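PDB 3MSQ: putative ubiquinone biosynthesis protein from Nostoc punctiforme, which is of unconfirmed function but belongs to the Coq4 family and probably takes part in ubiquinone (coenzyme Q) biosynthesis. Local coordinates for residues A[14-26]-A[160-172]. Sequence-based numbering, arbitrary orientation.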
loop_
_atom_site.group_PDB
_atom_site.type_symbol
_atom_site.label_atom_id
_atom_site.label_comp_id
_atom_site.label_asym_id
_atom_site.label_seq_id
_atom_site.Cartn_x
_atom_site.Cartn_y
_atom_site.Cartn_z
ATOM N N LEU A 14 -9.225 -3.607 2.261
ATOM C CA LEU A 14 -7.788 -3.507 2.559
ATOM C C LEU A 14 -7.125 -2.416 1.704
ATOM O O LEU A 14 -6.294 -1.658 2.215
ATOM C CB LEU A 14 -7.062 -4.857 2.365
ATOM C CG LEU A 14 -5.571 -4.881 2.729
ATOM C CD1 LEU A 14 -5.343 -4.385 4.114
ATOM C CD2 LEU A 14 -4.955 -6.249 2.508
ATOM N N LEU A 15 -7.505 -2.325 0.426
ATOM C CA LEU A 15 -7.000 -1.303 -0.483
ATOM C C LEU A 15 -7.390 0.086 0.007
ATOM O O LEU A 15 -6.571 1.010 -0.051
ATOM C CB LEU A 15 -7.498 -1.542 -1.922
ATOM C CG LEU A 15 -6.793 -2.692 -2.682
ATOM C CD1 LEU A 15 -7.559 -3.090 -3.904
ATOM C CD2 LEU A 15 -5.361 -2.322 -3.070
ATOM N N ALA A 16 -8.616 0.217 0.553
ATOM C CA ALA A 16 -9.147 1.472 1.097
ATOM C C ALA A 16 -8.371 1.922 2.346
ATOM O O ALA A 16 -8.155 3.128 2.539
ATOM C CB ALA A 16 -10.611 1.309 1.419
ATOM N N TYR A 17 -7.961 0.944 3.187
ATOM C CA TYR A 17 -7.216 1.170 4.419
ATOM C C TYR A 17 -5.798 1.608 4.069
ATOM O O TYR A 17 -5.286 2.562 4.666
ATOM C CB TYR A 17 -7.255 -0.102 5.286
ATOM C CG TYR A 17 -6.476 -0.040 6.579
ATOM C CD1 TYR A 17 -6.840 0.838 7.598
ATOM C CD2 TYR A 17 -5.431 -0.922 6.826
ATOM C CE1 TYR A 17 -6.136 0.880 8.807
ATOM C CE2 TYR A 17 -4.723 -0.889 8.027
ATOM C CZ TYR A 17 -5.072 0.020 9.011
ATOM O OH TYR A 17 -4.361 0.047 10.188
ATOM N N ILE A 18 -5.176 0.933 3.078
ATOM C CA ILE A 18 -3.831 1.266 2.583
ATOM C C ILE A 18 -3.841 2.702 2.004
ATOM O O ILE A 18 -2.946 3.492 2.302
ATOM C CB ILE A 18 -3.336 0.190 1.571
ATOM C CG1 ILE A 18 -2.933 -1.115 2.314
ATOM C CG2 ILE A 18 -2.193 0.724 0.689
ATOM C CD1 ILE A 18 -2.750 -2.346 1.463
ATOM N N GLN A 19 -4.900 3.040 1.242
ATOM C CA GLN A 19 -5.128 4.366 0.661
ATOM C C GLN A 19 -5.171 5.404 1.803
ATOM O O GLN A 19 -4.412 6.386 1.773
ATOM C CB GLN A 19 -6.441 4.372 -0.146
ATOM C CG GLN A 19 -6.801 5.725 -0.759
ATOM C CD GLN A 19 -8.251 5.801 -1.227
ATOM O OE1 GLN A 19 -8.934 4.797 -1.525
ATOM N NE2 GLN A 19 -8.745 7.019 -1.357
ATOM N N PHE A 20 -6.007 5.122 2.842
ATOM C CA PHE A 20 -6.192 5.965 4.005
ATOM C C PHE A 20 -4.878 6.203 4.776
ATOM O O PHE A 20 -4.539 7.360 5.056
ATOM C CB PHE A 20 -7.295 5.390 4.904
ATOM C CG PHE A 20 -7.814 6.358 5.945
ATOM C CD1 PHE A 20 -8.419 7.549 5.571
ATOM C CD2 PHE A 20 -7.699 6.074 7.303
ATOM C CE1 PHE A 20 -8.853 8.462 6.538
ATOM C CE2 PHE A 20 -8.181 6.971 8.271
ATOM C CZ PHE A 20 -8.727 8.169 7.884
ATOM N N LEU A 21 -4.124 5.128 5.074
ATOM C CA LEU A 21 -2.855 5.245 5.785
ATOM C C LEU A 21 -1.894 6.135 5.012
ATOM O O LEU A 21 -1.311 7.065 5.590
ATOM C CB LEU A 21 -2.208 3.859 5.991
ATOM C CG LEU A 21 -2.921 2.831 6.868
ATOM C CD1 LEU A 21 -2.437 1.452 6.535
ATOM C CD2 LEU A 21 -2.734 3.102 8.335
ATOM N N ALA A 22 -1.736 5.849 3.700
ATOM C CA ALA A 22 -0.809 6.544 2.816
ATOM C C ALA A 22 -1.141 8.005 2.586
ATOM O O ALA A 22 -0.214 8.810 2.518
ATOM C CB ALA A 22 -0.672 5.798 1.498
ATOM N N SER A 23 -2.443 8.360 2.464
ATOM C CA SER A 23 -2.845 9.754 2.253
ATOM C C SER A 23 -2.593 10.547 3.519
ATOM O O SER A 23 -2.083 11.676 3.454
ATOM C CB SER A 23 -4.301 9.868 1.811
ATOM O OG SER A 23 -5.195 9.284 2.739
ATOM N N SER A 24 -2.828 9.896 4.677
ATOM C CA SER A 24 -2.623 10.457 6.012
ATOM C C SER A 24 -1.155 10.637 6.395
ATOM O O SER A 24 -0.883 11.055 7.513
ATOM C CB SER A 24 -3.339 9.614 7.056
ATOM O OG SER A 24 -4.698 9.404 6.698
ATOM N N ALA A 25 -0.220 10.316 5.492
ATOM C CA ALA A 25 1.208 10.501 5.704
ATOM C C ALA A 25 1.767 11.662 4.858
ATOM O O ALA A 25 2.989 11.766 4.689
ATOM C CB ALA A 25 1.948 9.215 5.384
ATOM N N GLN A 26 0.895 12.554 4.342
ATOM C CA GLN A 26 1.363 13.679 3.511
ATOM C C GLN A 26 1.412 15.049 4.234
ATOM O O GLN A 26 0.534 15.379 5.035
ATOM C CB GLN A 26 0.579 13.758 2.179
ATOM C CG GLN A 26 0.534 12.449 1.363
ATOM C CD GLN A 26 1.849 11.983 0.748
ATOM O OE1 GLN A 26 2.805 12.744 0.539
ATOM N NE2 GLN A 26 1.903 10.708 0.401
HETATM N N MSE A 160 -11.205 0.296 12.022
HETATM C CA MSE A 160 -10.251 0.873 11.078
HETATM C C MSE A 160 -9.638 2.121 11.668
HETATM O O MSE A 160 -8.403 2.216 11.709
HETATM C CB MSE A 160 -10.910 1.183 9.732
HETATM C CG MSE A 160 -11.479 -0.055 9.000
HETATM SE SE MSE A 160 -10.232 -1.539 8.733
HETATM C CE MSE A 160 -10.982 -2.753 9.918
ATOM N N LEU A 161 -10.496 3.040 12.205
ATOM C CA LEU A 161 -10.041 4.279 12.840
ATOM C C LEU A 161 -9.212 4.054 14.073
ATOM O O LEU A 161 -8.307 4.857 14.309
ATOM C CB LEU A 161 -11.158 5.303 13.076
ATOM C CG LEU A 161 -11.701 6.028 11.829
ATOM C CD1 LEU A 161 -12.876 6.900 12.182
ATOM C CD2 LEU A 161 -10.606 6.824 11.093
ATOM N N LEU A 162 -9.459 2.948 14.829
ATOM C CA LEU A 162 -8.641 2.609 16.001
ATOM C C LEU A 162 -7.259 2.180 15.578
ATOM O O LEU A 162 -6.307 2.818 16.019
ATOM C CB LEU A 162 -9.267 1.547 16.889
ATOM C CG LEU A 162 -9.492 1.986 18.314
ATOM C CD1 LEU A 162 -10.949 2.080 18.590
ATOM C CD2 LEU A 162 -8.926 1.008 19.265
ATOM N N SER A 163 -7.136 1.157 14.680
ATOM C CA SER A 163 -5.863 0.644 14.123
ATOM C C SER A 163 -5.044 1.758 13.513
ATOM O O SER A 163 -3.870 1.902 13.840
ATOM C CB SER A 163 -6.114 -0.407 13.056
ATOM O OG SER A 163 -6.729 -1.538 13.642
ATOM N N PHE A 164 -5.692 2.577 12.668
ATOM C CA PHE A 164 -5.117 3.744 12.001
ATOM C C PHE A 164 -4.487 4.667 13.038
ATOM O O PHE A 164 -3.301 5.000 12.918
ATOM C CB PHE A 164 -6.211 4.476 11.199
ATOM C CG PHE A 164 -5.800 5.830 10.683
ATOM C CD1 PHE A 164 -5.080 5.950 9.500
ATOM C CD2 PHE A 164 -6.092 6.986 11.404
ATOM C CE1 PHE A 164 -4.683 7.207 9.033
ATOM C CE2 PHE A 164 -5.682 8.243 10.943
ATOM C CZ PHE A 164 -4.976 8.344 9.767
ATOM N N GLY A 165 -5.300 5.031 14.042
ATOM C CA GLY A 165 -4.929 5.866 15.179
ATOM C C GLY A 165 -3.638 5.399 15.811
ATOM O O GLY A 165 -2.630 6.111 15.754
HETATM N N MSE A 166 -3.634 4.148 16.288
HETATM C CA MSE A 166 -2.484 3.499 16.920
HETATM C C MSE A 166 -1.215 3.516 16.067
HETATM O O MSE A 166 -0.157 3.878 16.577
HETATM C CB MSE A 166 -2.843 2.061 17.291
HETATM C CG MSE A 166 -3.414 1.906 18.702
HETATM SE SE MSE A 166 -4.099 0.108 18.940
HETATM C CE MSE A 166 -5.648 0.312 18.072
ATOM N N VAL A 167 -1.332 3.159 14.769
ATOM C CA VAL A 167 -0.253 3.104 13.781
ATOM C C VAL A 167 0.327 4.512 13.482
ATOM O O VAL A 167 1.544 4.680 13.464
ATOM C CB VAL A 167 -0.756 2.394 12.491
ATOM C CG1 VAL A 167 0.250 2.506 11.349
ATOM C CG2 VAL A 167 -1.057 0.935 12.763
HETATM N N MSE A 168 -0.544 5.504 13.214
HETATM C CA MSE A 168 -0.110 6.856 12.865
HETATM C C MSE A 168 0.572 7.597 14.010
HETATM O O MSE A 168 1.547 8.320 13.769
HETATM C CB MSE A 168 -1.256 7.660 12.258
HETATM C CG MSE A 168 -1.750 7.097 10.905
HETATM SE SE MSE A 168 -0.409 7.095 9.475
HETATM C CE MSE A 168 -0.268 5.347 9.261
ATOM N N ILE A 169 0.089 7.394 15.258
ATOM C CA ILE A 169 0.699 7.999 16.433
ATOM C C ILE A 169 2.043 7.317 16.725
ATOM O O ILE A 169 3.045 8.013 16.821
ATOM C CB ILE A 169 -0.250 8.057 17.659
ATOM C CG1 ILE A 169 -1.600 8.809 17.358
ATOM C CG2 ILE A 169 0.461 8.561 18.950
ATOM C CD1 ILE A 169 -1.537 10.166 16.757
ATOM N N SER A 170 2.096 5.973 16.814
ATOM C CA SER A 170 3.370 5.278 17.054
ATOM C C SER A 170 4.411 5.526 15.966
ATOM O O SER A 170 5.592 5.690 16.304
ATOM C CB SER A 170 3.170 3.793 17.315
ATOM O OG SER A 170 2.369 3.216 16.310
ATOM N N LEU A 171 3.993 5.637 14.688
ATOM C CA LEU A 171 4.939 5.933 13.602
ATOM C C LEU A 171 5.409 7.381 13.561
ATOM O O LEU A 171 6.615 7.620 13.569
ATOM C CB LEU A 171 4.417 5.525 12.225
ATOM C CG LEU A 171 4.437 4.042 11.914
ATOM C CD1 LEU A 171 3.620 3.735 10.683
ATOM C CD2 LEU A 171 5.844 3.541 11.751
ATOM N N TYR A 172 4.465 8.339 13.546
ATOM C CA TYR A 172 4.750 9.765 13.398
ATOM C C TYR A 172 4.856 10.652 14.626
ATOM O O TYR A 172 5.540 11.669 14.559
ATOM C CB TYR A 172 3.886 10.383 12.305
ATOM C CG TYR A 172 4.052 9.682 10.971
ATOM C CD1 TYR A 172 5.119 9.983 10.131
ATOM C CD2 TYR A 172 3.173 8.676 10.576
ATOM C CE1 TYR A 172 5.298 9.320 8.921
ATOM C CE2 TYR A 172 3.346 7.996 9.373
ATOM C CZ TYR A 172 4.400 8.334 8.538
ATOM O OH TYR A 172 4.548 7.687 7.329
#
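With CG anti to the backbone N, the Tyr17 ring extends into the other helix (chi1 178°), and the same choice at Phe164 (chi1 169°) brings its ring over to Phe20 and Ser24. The two helices run in the same general direction and pack side by side in an all-helical Coq4-family protein. The axes of helical segments 14-23 and 160-172 approach to 11.0 Å, with a crossing angle of -36°, and no hydrogen bond joins them. Tyr17 is a knob in a hole formed by Met160, Ser163, Phe164 and Val167. Its OH lies 3.4 Å from Ser163 CB and hydrogen-bonds Tyr17 OH of a second subunit, so the pair also lies at a subunit interface. The selenium of selenomethionine Met160 makes an oblique Met-aromatic contact with the Tyr17 ring.

The Phe164 ring lies between Phe20 of the other helix and Met168 of its own. Phe20 CE2 sits over the centre of one face, 3.4 Å above the plane. CG of Met168 covers the opposite face nearer the rim. Phe20 also stacks on Phe39 of helix 32-42. An alanine in place of Phe164 would probably open a gap between Phe20 and Met168 and leave Leu21 CD2 with less to pack on. Leu21 CD2 also meets Met168 CE at 3.5 Å. Farther along, Ala25 CB touches Tyr172 OH, which hydrogen-bonds Asp11 of the second subunit. Ser24 CB lies in plane at the edge of the Phe164 ring, and Ser24 OG donates a hydrogen bond to Phe20 O at 2.6 Å.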